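Local coordinates for protein malate dehydrogenase (Naegleria fowleri, PDB 6UM4) that probably catalyses the reversible, nicotinamide-coenzyme-dependent oxidation of malate to oxaloacetate, at residues K196-I201 / N227-I232; S281-P286 / V404-E409; T249-D254 / A332-D337; N244-T249 / I340-D345. All blocks are in the same frame, centred on the assembly; numbering follows the deposited sequence.

Contact 1. Residues K196-I201 / N227-I232; sequences KDNAAI and NTNAMI
A199 and I232 make the apolar centre of this helix pair: CB of A199 lies 3.8 Å from CG1 of I232. The other branch of the isoleucine works on the backbone instead. Its CG2 stands anti to the backbone N and rests 3.3 Å from the carbonyl O of A199, so the two branches hold the small residue at its methyl and at its carbonyl. One turn back, the amide of N229 comes up beside the neighbouring residue, with OD1 3.5 Å from CB of N198. Its chi1 of -76° leaves CG beside its own backbone N and carries the amide end closer to helix 191-212.

The polar ends of both asparagines are fixed by other parts of the chain. N229 ND2 donates to the carbonyl of A223, while N198 ND2 reaches V194 O one turn earlier and N198 OD1 accepts from the backbone of K183. F202 and K203, further along the first helix, extend the packing around N229 and I232. V414, at the end of helix 394-414, and L417 beyond it pack on I232 and A199.

With an axis separation of 8.9 Å and a crossing angle of -39°, small A199 allows a fairly close approach of two helices on the same Rossmann domain. The chemistry implies a joint whose surfaces meet through methyl, methylene and carbonyl groups. The bonds made by the buried asparagine amides, from both nitrogens and N198 OD1, go to backbone groups elsewhere, which helps to fix how these side chains present their carbon and oxygen atoms to the partner helix.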
loop_
_atom_site.group_PDB
_atom_site.type_symbol
_atom_site.label_atom_id
_atom_site.label_comp_id
_atom_site.label_asym_id
_atom_site.label_seq_id
_atom_site.Cartn_x
_atom_site.Cartn_y
_atom_site.Cartn_z
ATOM N N LYS A 196 11.505 24.712 -16.098
ATOM C CA LYS A 196 10.518 25.617 -16.684
ATOM C C LYS A 196 9.248 24.883 -17.096
ATOM O O LYS A 196 8.139 25.377 -16.860
ATOM C CB LYS A 196 11.117 26.351 -17.887
ATOM C CG LYS A 196 12.345 27.182 -17.537
ATOM C CD LYS A 196 12.720 28.135 -18.658
ATOM C CE LYS A 196 13.932 27.655 -19.431
ATOM N NZ LYS A 196 14.430 28.747 -20.333
ATOM N N ASP A 197 9.385 23.711 -17.717
ATOM C CA ASP A 197 8.200 22.960 -18.123
ATOM C C ASP A 197 7.367 22.553 -16.918
ATOM O O ASP A 197 6.132 22.613 -16.960
ATOM C CB ASP A 197 8.594 21.739 -18.952
ATOM C CG ASP A 197 9.188 22.119 -20.296
ATOM O OD1 ASP A 197 9.105 23.313 -20.667
ATOM O OD2 ASP A 197 9.716 21.223 -20.989
ATOM N N ASN A 198 8.016 22.130 -15.834
ATOM C CA ASN A 198 7.246 21.775 -14.648
ATOM C C ASN A 198 6.666 23.014 -13.975
ATOM O O ASN A 198 5.535 22.986 -13.480
ATOM C CB ASN A 198 8.112 20.974 -13.685
ATOM C CG ASN A 198 8.200 19.522 -14.074
ATOM O OD1 ASN A 198 7.275 18.745 -13.834
ATOM N ND2 ASN A 198 9.300 19.149 -14.720
ATOM N N ALA A 199 7.410 24.124 -13.969
ATOM C CA ALA A 199 6.843 25.354 -13.429
ATOM C C ALA A 199 5.558 25.724 -14.169
ATOM O O ALA A 199 4.584 26.163 -13.547
ATOM C CB ALA A 199 7.867 26.490 -13.478
ATOM N N ALA A 200 5.533 25.538 -15.496
ATOM C CA ALA A 200 4.325 25.819 -16.266
ATOM C C ALA A 200 3.175 24.915 -15.833
ATOM O O ALA A 200 2.015 25.343 -15.803
ATOM C CB ALA A 200 4.604 25.666 -17.762
ATOM N N ILE A 201 3.473 23.655 -15.516
ATOM C CA ILE A 201 2.444 22.748 -15.008
ATOM C C ILE A 201 1.914 23.239 -13.664
ATOM O O ILE A 201 0.702 23.233 -13.413
ATOM C CB ILE A 201 2.987 21.305 -14.897
ATOM C CG1 ILE A 201 3.225 20.679 -16.271
ATOM C CG2 ILE A 201 2.081 20.429 -14.055
ATOM C CD1 ILE A 201 3.982 19.382 -16.192
ATOM N N ASN A 227 10.608 21.520 -4.254
ATOM C CA ASN A 227 10.599 22.833 -3.599
ATOM C C ASN A 227 10.191 23.926 -4.563
ATOM O O ASN A 227 9.374 24.793 -4.236
ATOM C CB ASN A 227 11.980 23.175 -3.019
ATOM C CG ASN A 227 12.443 22.176 -1.994
ATOM O OD1 ASN A 227 12.339 20.965 -2.215
ATOM N ND2 ASN A 227 12.964 22.666 -0.867
ATOM N N THR A 228 10.791 23.914 -5.750
ATOM C CA THR A 228 10.513 24.942 -6.743
ATOM C C THR A 228 9.096 24.810 -7.296
ATOM O O THR A 228 8.410 25.814 -7.522
ATOM C CB THR A 228 11.550 24.839 -7.851
ATOM O OG1 THR A 228 12.853 24.990 -7.268
ATOM C CG2 THR A 228 11.344 25.935 -8.889
ATOM N N ASN A 229 8.640 23.579 -7.542
ATOM C CA ASN A 229 7.258 23.405 -7.983
ATOM C C ASN A 229 6.286 23.983 -6.961
ATOM O O ASN A 229 5.330 24.678 -7.324
ATOM C CB ASN A 229 6.960 21.925 -8.224
ATOM C CG ASN A 229 7.556 21.409 -9.522
ATOM O OD1 ASN A 229 7.891 22.179 -10.424
ATOM N ND2 ASN A 229 7.708 20.093 -9.614
ATOM N N ALA A 230 6.532 23.720 -5.671
ATOM C CA ALA A 230 5.657 24.243 -4.623
ATOM C C ALA A 230 5.659 25.767 -4.621
ATOM O O ALA A 230 4.605 26.411 -4.477
ATOM C CB ALA A 230 6.117 23.712 -3.262
ATOM N N MET A 231 6.844 26.357 -4.784
ATOM C CA MET A 231 6.955 27.804 -4.826
ATOM C C MET A 231 6.159 28.391 -5.985
ATOM O O MET A 231 5.527 29.441 -5.842
ATOM C CB MET A 231 8.418 28.193 -4.943
ATOM C CG MET A 231 8.610 29.706 -4.895
ATOM S SD MET A 231 10.000 30.113 -5.938
ATOM C CE MET A 231 9.311 29.690 -7.528
ATOM N N ILE A 232 6.251 27.775 -7.166
ATOM C CA ILE A 232 5.474 28.244 -8.311
ATOM C C ILE A 232 3.977 28.084 -8.054
ATOM O O ILE A 232 3.167 28.940 -8.435
ATOM C CB ILE A 232 5.898 27.510 -9.594
ATOM C CG1 ILE A 232 7.295 27.947 -10.014
ATOM C CG2 ILE A 232 4.907 27.817 -10.720
ATOM C CD1 ILE A 232 7.360 29.407 -10.420
#

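Contact 2. Residues S281-P286 / V404-E409; sequences SATQYP and VKELIE
E406 reaches S281 and T283 on an extended chain, CG anti to the backbone N (chi1 -177°) and the next bond extended as well, which delivers OE1 to the far side of the gap. Both hydroxyls turn to meet it, each OG or OG1 lying between its own backbone N and carbonyl carbon. S281 OG donates at 2.6 Å to E406 OE1 on its syn lone pair. T283 OG1 donates to the same E406 OE1 at 2.7 Å, but from above the carboxylate plane, 52° out of it. The threonine methyl lies over the same face of the carboxylate, T283 CG2 being 3.4 Å from E406 CD.

N279 ND2 adds a third donor to OE1, a convergence that would help to stabilise negative charge on the glutamate, and S403 OG bonds to the threonine hydroxyl. S281 OG also accepts from T283 N at 3.2 Å, while S281 O receives Q284 N and Q284 NE2 from opposite faces of its plane.

These bonds define an ST turn within a type I beta turn spanning S281 to Q284. Here the turn leads into strand 285-287 and is held by its hydroxyls to helix 394-414 of the lactate/malate dehydrogenase C-terminal domain.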
loop_
_atom_site.group_PDB
_atom_site.type_symbol
_atom_site.label_atom_id
_atom_site.label_comp_id
_atom_site.label_asym_id
_atom_site.label_seq_id
_atom_site.Cartn_x
_atom_site.Cartn_y
_atom_site.Cartn_z
ATOM N N SER A 281 16.847 17.314 -3.075
ATOM C CA SER A 281 17.824 17.070 -4.128
ATOM C C SER A 281 19.106 16.586 -3.473
ATOM O O SER A 281 19.189 16.443 -2.248
ATOM C CB SER A 281 18.087 18.331 -4.943
ATOM O OG SER A 281 18.936 19.189 -4.205
ATOM N N ALA A 282 20.123 16.370 -4.300
ATOM C CA ALA A 282 21.396 15.901 -3.769
ATOM C C ALA A 282 22.128 16.953 -2.938
ATOM O O ALA A 282 23.108 16.602 -2.281
ATOM C CB ALA A 282 22.302 15.426 -4.905
ATOM N N THR A 283 21.689 18.218 -2.936
ATOM C CA THR A 283 22.306 19.214 -2.066
ATOM C C THR A 283 21.657 19.273 -0.694
ATOM O O THR A 283 22.048 20.107 0.134
ATOM C CB THR A 283 22.241 20.615 -2.688
ATOM O OG1 THR A 283 20.910 21.134 -2.565
ATOM C CG2 THR A 283 22.664 20.578 -4.151
ATOM N N GLN A 284 20.672 18.425 -0.439
ATOM C CA GLN A 284 20.018 18.421 0.855
ATOM C C GLN A 284 21.048 18.230 1.956
ATOM O O GLN A 284 22.127 17.662 1.748
ATOM C CB GLN A 284 18.988 17.296 0.915
ATOM C CG GLN A 284 19.634 15.932 0.941
ATOM C CD GLN A 284 18.626 14.818 0.867
ATOM O OE1 GLN A 284 18.149 14.340 1.897
ATOM N NE2 GLN A 284 18.341 14.349 -0.348
ATOM N N TYR A 285 20.720 18.727 3.135
ATOM C CA TYR A 285 21.590 18.520 4.278
ATOM C C TYR A 285 20.871 17.683 5.312
ATOM O O TYR A 285 20.039 18.207 6.066
ATOM C CB TYR A 285 22.053 19.849 4.881
ATOM C CG TYR A 285 22.844 19.646 6.141
ATOM C CD1 TYR A 285 23.851 18.674 6.212
ATOM C CD2 TYR A 285 22.565 20.380 7.273
ATOM C CE1 TYR A 285 24.554 18.472 7.371
ATOM C CE2 TYR A 285 23.273 20.183 8.436
ATOM C CZ TYR A 285 24.261 19.231 8.478
ATOM O OH TYR A 285 24.955 19.055 9.644
ATOM N N PRO A 286 21.133 16.377 5.376
ATOM C CA PRO A 286 20.611 15.562 6.480
ATOM C C PRO A 286 21.376 15.897 7.753
ATOM O O PRO A 286 22.594 15.725 7.817
ATOM C CB PRO A 286 20.881 14.123 6.017
ATOM C CG PRO A 286 21.352 14.230 4.564
ATOM C CD PRO A 286 21.962 15.587 4.455
ATOM N N VAL A 404 20.578 26.218 -0.116
ATOM C CA VAL A 404 19.910 27.492 -0.378
ATOM C C VAL A 404 20.383 28.075 -1.703
ATOM O O VAL A 404 19.576 28.511 -2.533
ATOM C CB VAL A 404 20.151 28.453 0.798
ATOM C CG1 VAL A 404 19.835 29.889 0.397
ATOM C CG2 VAL A 404 19.291 28.023 1.977
ATOM N N LYS A 405 21.690 28.009 -1.957
ATOM C CA LYS A 405 22.229 28.471 -3.227
ATOM C C LYS A 405 21.563 27.761 -4.399
ATOM O O LYS A 405 21.256 28.384 -5.419
ATOM C CB LYS A 405 23.739 28.261 -3.243
ATOM C CG LYS A 405 24.462 28.825 -4.448
ATOM C CD LYS A 405 25.974 28.642 -4.276
ATOM C CE LYS A 405 26.744 29.304 -5.404
ATOM N NZ LYS A 405 26.469 28.640 -6.703
ATOM N N GLU A 406 21.355 26.453 -4.288
ATOM C CA GLU A 406 20.713 25.743 -5.384
ATOM C C GLU A 406 19.262 26.163 -5.536
ATOM O O GLU A 406 18.775 26.343 -6.655
ATOM C CB GLU A 406 20.793 24.242 -5.154
ATOM C CG GLU A 406 20.217 23.467 -6.291
ATOM C CD GLU A 406 20.256 21.989 -6.026
ATOM O OE1 GLU A 406 19.724 21.551 -4.980
ATOM O OE2 GLU A 406 20.841 21.280 -6.863
ATOM N N LEU A 407 18.564 26.334 -4.415
ATOM C CA LEU A 407 17.178 26.775 -4.465
ATOM C C LEU A 407 17.069 28.155 -5.102
ATOM O O LEU A 407 16.164 28.410 -5.905
ATOM C CB LEU A 407 16.595 26.789 -3.050
ATOM C CG LEU A 407 16.266 25.429 -2.426
ATOM C CD1 LEU A 407 16.070 25.546 -0.919
ATOM C CD2 LEU A 407 15.005 24.850 -3.082
ATOM N N ILE A 408 17.989 29.055 -4.772
ATOM C CA ILE A 408 17.947 30.377 -5.389
ATOM C C ILE A 408 18.187 30.274 -6.892
ATOM O O ILE A 408 17.530 30.957 -7.690
ATOM C CB ILE A 408 18.954 31.326 -4.704
ATOM C CG1 ILE A 408 18.459 31.643 -3.288
ATOM C CG2 ILE A 408 19.102 32.609 -5.510
ATOM C CD1 ILE A 408 19.435 32.368 -2.431
ATOM N N GLU A 409 19.128 29.418 -7.307
ATOM C CA GLU A 409 19.384 29.262 -8.737
ATOM C C GLU A 409 18.164 28.686 -9.439
ATOM O O GLU A 409 17.807 29.120 -10.539
ATOM C CB GLU A 409 20.613 28.382 -8.974
#

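Contact 3. Residues T249-D254 / A332-D337; sequences TRLDHD and AASAAD
L251 leans on S334 and A335, and its side chain can be followed outward atom by atom. CB sets off toward helix 332-348, CG continues anti to the backbone N (chi1 -178°), and the fork at CG then divides the work. CD1 settles 3.6 Å from the carbonyl O of S334 and 3.9 Å from CB of the same serine. CD2 goes to the next residue, lying 4.1 Å from CA and 4.2 Å from CB of A335. One leucine thus straddles two consecutive residues of a helix that runs at 106° to its own, and the absence of bulk on A335 lets the branch come down to the backbone.

A turn later the contact becomes polar. OD2 of D254 and OD2 of D337 stand 4.2 Å apart, their carboxylate planes turned 53° from each other, an approach of like charges that nearby cations probably make tolerable. R250 NE forms a salt bridge with D254 OD1 at 3.3 Å; the oxygen lies in the guanidinium plane, and the arginine meets it on the syn side but tilted out of the carboxylate plane. D337 is paired through OD1 with R116 and through OD2 with K341.

The second subunit bears on the same place. E149 of that subunit bonds to S334 OG, its D152 packs against L251 and D254, and its F155 against D337. The near-perpendicular crossing of helices 250-264 and 332-348 therefore forms part of the subunit interface, which in dimeric malate dehydrogenases is built largely from helices packed against helices.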
loop_
_atom_site.group_PDB
_atom_site.type_symbol
_atom_site.label_atom_id
_atom_site.label_comp_id
_atom_site.label_asym_id
_atom_site.label_seq_id
_atom_site.Cartn_x
_atom_site.Cartn_y
_atom_site.Cartn_z
ATOM N N THR A 249 9.930 16.367 1.641
ATOM C CA THR A 249 11.253 15.829 1.960
ATOM C C THR A 249 11.158 14.690 2.963
ATOM O O THR A 249 12.181 14.251 3.514
ATOM C CB THR A 249 12.154 16.926 2.512
ATOM O OG1 THR A 249 11.468 17.580 3.584
ATOM C CG2 THR A 249 12.444 17.934 1.420
ATOM N N ARG A 250 9.934 14.229 3.232
ATOM C CA ARG A 250 9.716 13.221 4.250
ATOM C C ARG A 250 10.416 11.929 3.893
ATOM O O ARG A 250 10.764 11.152 4.783
ATOM C CB ARG A 250 8.210 12.983 4.419
ATOM C CG ARG A 250 7.827 12.010 5.535
ATOM C CD ARG A 250 8.555 12.367 6.827
ATOM N NE ARG A 250 8.102 11.538 7.930
ATOM C CZ ARG A 250 7.050 11.806 8.694
ATOM N NH1 ARG A 250 6.326 12.906 8.485
ATOM N NH2 ARG A 250 6.711 10.953 9.663
ATOM N N LEU A 251 10.617 11.665 2.595
ATOM C CA LEU A 251 11.283 10.427 2.215
ATOM C C LEU A 251 12.783 10.525 2.489
ATOM O O LEU A 251 13.394 9.569 2.984
ATOM C CB LEU A 251 11.005 10.081 0.752
ATOM C CG LEU A 251 11.665 8.757 0.360
ATOM C CD1 LEU A 251 11.121 7.601 1.200
ATOM C CD2 LEU A 251 11.616 8.448 -1.139
ATOM N N ASP A 252 13.394 11.672 2.172
ATOM C CA ASP A 252 14.764 11.914 2.610
ATOM C C ASP A 252 14.873 11.730 4.119
ATOM O O ASP A 252 15.778 11.044 4.624
ATOM C CB ASP A 252 15.229 13.313 2.203
ATOM C CG ASP A 252 15.018 13.617 0.715
ATOM O OD1 ASP A 252 15.453 12.844 -0.164
ATOM O OD2 ASP A 252 14.467 14.698 0.415
ATOM N N HIS A 253 13.944 12.343 4.849
ATOM C CA HIS A 253 13.913 12.241 6.304
ATOM C C HIS A 253 13.875 10.786 6.765
ATOM O O HIS A 253 14.716 10.347 7.558
ATOM C CB HIS A 253 12.701 13.021 6.823
ATOM C CG HIS A 253 12.536 12.975 8.305
ATOM N ND1 HIS A 253 12.874 14.031 9.120
ATOM C CD2 HIS A 253 12.057 12.006 9.121
ATOM C CE1 HIS A 253 12.617 13.717 10.378
ATOM N NE2 HIS A 253 12.115 12.493 10.406
ATOM N N ASP A 254 12.920 10.015 6.246
ATOM C CA ASP A 254 12.797 8.626 6.651
ATOM C C ASP A 254 14.006 7.804 6.219
ATOM O O ASP A 254 14.339 6.805 6.871
ATOM C CB ASP A 254 11.496 8.013 6.087
ATOM C CG ASP A 254 10.243 8.582 6.751
ATOM O OD1 ASP A 254 10.355 9.183 7.855
ATOM O OD2 ASP A 254 9.144 8.452 6.156
ATOM N N ALA A 332 8.913 3.709 -5.755
ATOM C CA ALA A 332 7.553 4.242 -5.697
ATOM C C ALA A 332 6.874 3.956 -4.361
ATOM O O ALA A 332 6.172 4.813 -3.812
ATOM C CB ALA A 332 6.737 3.666 -6.843
ATOM N N ALA A 333 7.029 2.743 -3.843
ATOM C CA ALA A 333 6.301 2.366 -2.640
ATOM C C ALA A 333 6.736 3.211 -1.444
ATOM O O ALA A 333 5.903 3.634 -0.638
ATOM C CB ALA A 333 6.500 0.871 -2.357
ATOM N N SER A 334 8.045 3.437 -1.275
ATOM C CA SER A 334 8.442 4.270 -0.141
ATOM C C SER A 334 8.115 5.749 -0.366
ATOM O O SER A 334 7.797 6.455 0.594
ATOM C CB SER A 334 9.927 4.040 0.217
ATOM O OG SER A 334 10.773 4.015 -0.916
ATOM N N ALA A 335 8.144 6.252 -1.605
ATOM C CA ALA A 335 7.701 7.636 -1.798
ATOM C C ALA A 335 6.226 7.790 -1.441
ATOM O O ALA A 335 5.832 8.785 -0.817
ATOM C CB ALA A 335 7.963 8.120 -3.230
ATOM N N ALA A 336 5.388 6.815 -1.838
ATOM C CA ALA A 336 3.984 6.853 -1.430
ATOM C C ALA A 336 3.875 6.794 0.087
ATOM O O ALA A 336 3.092 7.537 0.689
ATOM C CB ALA A 336 3.202 5.697 -2.068
ATOM N N ASP A 337 4.687 5.940 0.723
ATOM C CA ASP A 337 4.700 5.868 2.182
ATOM C C ASP A 337 5.054 7.218 2.817
ATOM O O ASP A 337 4.445 7.626 3.812
ATOM C CB ASP A 337 5.687 4.804 2.648
ATOM C CG ASP A 337 5.780 4.737 4.151
ATOM O OD1 ASP A 337 4.903 4.092 4.773
ATOM O OD2 ASP A 337 6.731 5.334 4.711
#

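Contact 4. Residues N244-T249 / I340-D345; sequences NITAMT and IKHMHD
H342 faces T246 with the edge of its imidazole, so that NE2 meets OG1 of the threonine at 3.0 Å near the ring plane, in a hydrogen bond that either partner could donate. The histidine leaves helix 332-348 with CG anti to its backbone N (chi1 176°), which projects the ring across to strand 245-247; the threonine side chain lies askew to it. Around the same ring the remaining neighbours come in obliquely, A247 O at 4.0 Å from CE1 and M248 CG at 4.2 Å from ND1.

The second nitrogen is used as well. ND1 of H342 is hydrogen-bonded to a water 3.0 Å away, lying in plane at the ring edge. That water lies only 2.5 Å from the backbone N of T249, so its identity or exact position is doubtful. Partners at both nitrogens probably limit rotation of the ring about chi2. W346 sets its ring almost perpendicular to that of H342, and L220 from strand 218-221 and M356 from strand 353-359 pack on the histidine.

Away from the strand, H344 ND1 donates at 2.9 Å to D345 OD1, on the anti side of the carboxylate and somewhat out of its plane, while D345 OD2 is occupied by R250 and N350.

Strand 245-247 is the outermost of the six parallel strands, in the order 3-2-1-4-5-6 of a Rossmann fold, and A247 bonds through its backbone to A357 of strand 353-359 beyond it. The histidine thus ties a C-terminal-domain helix to the edge of the nucleotide-binding sheet, at the seam between the two domains.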
loop_
_atom_site.group_PDB
_atom_site.type_symbol
_atom_site.label_atom_id
_atom_site.label_comp_id
_atom_site.label_asym_id
_atom_site.label_seq_id
_atom_site.Cartn_x
_atom_site.Cartn_y
_atom_site.Cartn_z
ATOM N N ASN A 244 0.143 26.572 3.629
ATOM C CA ASN A 244 -0.716 25.443 3.285
ATOM C C ASN A 244 -0.250 24.685 2.042
ATOM O O ASN A 244 -0.921 23.734 1.633
ATOM C CB ASN A 244 -2.168 25.927 3.091
ATOM C CG ASN A 244 -2.824 26.313 4.400
ATOM O OD1 ASN A 244 -2.287 26.042 5.468
ATOM N ND2 ASN A 244 -3.965 26.957 4.330
ATOM N N ILE A 245 0.855 25.094 1.420
ATOM C CA ILE A 245 1.437 24.399 0.276
ATOM C C ILE A 245 2.865 24.026 0.637
ATOM O O ILE A 245 3.705 24.914 0.820
ATOM C CB ILE A 245 1.421 25.276 -0.987
ATOM C CG1 ILE A 245 0.003 25.763 -1.294
ATOM C CG2 ILE A 245 2.043 24.538 -2.164
ATOM C CD1 ILE A 245 -0.069 26.643 -2.532
ATOM N N THR A 246 3.155 22.722 0.721
ATOM C CA THR A 246 4.506 22.288 1.045
ATOM C C THR A 246 5.017 21.307 -0.002
ATOM O O THR A 246 4.261 20.752 -0.800
ATOM C CB THR A 246 4.569 21.645 2.431
ATOM O OG1 THR A 246 3.698 20.512 2.470
ATOM C CG2 THR A 246 4.128 22.638 3.492
ATOM N N ALA A 247 6.324 21.079 0.028
ATOM C CA ALA A 247 6.963 20.095 -0.820
ATOM C C ALA A 247 7.504 18.968 0.063
ATOM O O ALA A 247 7.798 19.178 1.243
ATOM C CB ALA A 247 8.075 20.747 -1.649
ATOM N N MET A 248 7.613 17.759 -0.496
ATOM C CA MET A 248 7.896 16.577 0.318
ATOM C C MET A 248 9.390 16.278 0.426
ATOM O O MET A 248 10.034 15.920 -0.568
ATOM C CB MET A 248 7.199 15.343 -0.238
ATOM C CG MET A 248 7.234 14.236 0.789
ATOM S SD MET A 248 6.325 12.767 0.317
ATOM C CE MET A 248 7.443 12.155 -0.958
ATOM N N THR A 249 9.930 16.367 1.641
ATOM C CA THR A 249 11.253 15.829 1.960
ATOM C C THR A 249 11.158 14.690 2.963
ATOM O O THR A 249 12.181 14.251 3.514
ATOM C CB THR A 249 12.154 16.926 2.512
ATOM O OG1 THR A 249 11.468 17.580 3.584
ATOM C CG2 THR A 249 12.444 17.934 1.420
ATOM N N ILE A 340 2.036 9.520 2.515
ATOM C CA ILE A 340 1.051 9.213 3.546
ATOM C C ILE A 340 1.504 9.796 4.882
ATOM O O ILE A 340 0.750 10.506 5.556
ATOM C CB ILE A 340 0.821 7.694 3.638
ATOM C CG1 ILE A 340 0.172 7.173 2.352
ATOM C CG2 ILE A 340 -0.098 7.380 4.806
ATOM C CD1 ILE A 340 -1.242 7.695 2.091
ATOM N N LYS A 341 2.768 9.564 5.252
ATOM C CA LYS A 341 3.238 10.078 6.539
ATOM C C LYS A 341 3.210 11.610 6.573
ATOM O O LYS A 341 2.820 12.215 7.582
ATOM C CB LYS A 341 4.643 9.553 6.854
ATOM C CG LYS A 341 4.714 8.070 7.318
ATOM C CD LYS A 341 6.163 7.665 7.536
ATOM C CE LYS A 341 6.308 6.353 8.305
ATOM N NZ LYS A 341 6.037 5.137 7.475
ATOM N N HIS A 342 3.650 12.254 5.493
ATOM C CA HIS A 342 3.646 13.714 5.453
ATOM C C HIS A 342 2.237 14.266 5.667
ATOM O O HIS A 342 2.028 15.152 6.502
ATOM C CB HIS A 342 4.234 14.202 4.129
ATOM C CG HIS A 342 4.186 15.699 3.951
ATOM N ND1 HIS A 342 5.320 16.469 3.810
ATOM C CD2 HIS A 342 3.141 16.559 3.878
ATOM C CE1 HIS A 342 4.980 17.739 3.666
ATOM N NE2 HIS A 342 3.663 17.825 3.708
ATOM N N MET A 343 1.254 13.771 4.901
ATOM C CA MET A 343 -0.110 14.288 5.046
ATOM C C MET A 343 -0.694 13.930 6.404
ATOM O O MET A 343 -1.345 14.759 7.049
ATOM C CB MET A 343 -1.006 13.745 3.932
ATOM C CG MET A 343 -0.646 14.264 2.582
ATOM S SD MET A 343 -0.727 16.049 2.609
ATOM C CE MET A 343 -2.389 16.335 3.260
ATOM N N HIS A 344 -0.475 12.693 6.845
ATOM C CA HIS A 344 -1.011 12.246 8.120
ATOM C C HIS A 344 -0.560 13.152 9.259
ATOM O O HIS A 344 -1.380 13.602 10.069
ATOM C CB HIS A 344 -0.581 10.804 8.382
ATOM C CG HIS A 344 -0.873 10.354 9.771
ATOM N ND1 HIS A 344 -0.058 10.664 10.839
ATOM C CD2 HIS A 344 -1.920 9.661 10.281
ATOM C CE1 HIS A 344 -0.583 10.172 11.946
ATOM N NE2 HIS A 344 -1.709 9.553 11.634
ATOM N N ASP A 345 0.755 13.406 9.350
ATOM C CA ASP A 345 1.296 14.290 10.379
ATOM C C ASP A 345 0.814 15.736 10.202
ATOM O O ASP A 345 0.520 16.422 11.192
ATOM C CB ASP A 345 2.829 14.211 10.360
ATOM C CG ASP A 345 3.359 12.804 10.728
ATOM O OD1 ASP A 345 2.544 11.936 11.126
ATOM O OD2 ASP A 345 4.587 12.566 10.626
HETATM O O HOH W 1 8.321 16.281 3.574
#

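How the contacts relate
Contacts 3 and 4 are closely coupled, with centres about 10 Å apart. They share T249 and helix 332-348, and R250 NH1 bridges to D345 OD2 at 2.8 Å. Contact 1 meets contact 4 through A230 CB and A247 CB, 3.9 Å apart, and contact 2 through N227 CB and L407 CD2, 3.5 Å apart. A weak hydrogen bond, Q284 NE2 to D252 OD1, connects contacts 2 and 3. Several of these links converge on H280, just before contact 2: D252 bonds its ND1, N227 its backbone N, and T249 packs against it. The D252–H280 pair is consistent with the aspartate–histidine pair of malate dehydrogenase active sites.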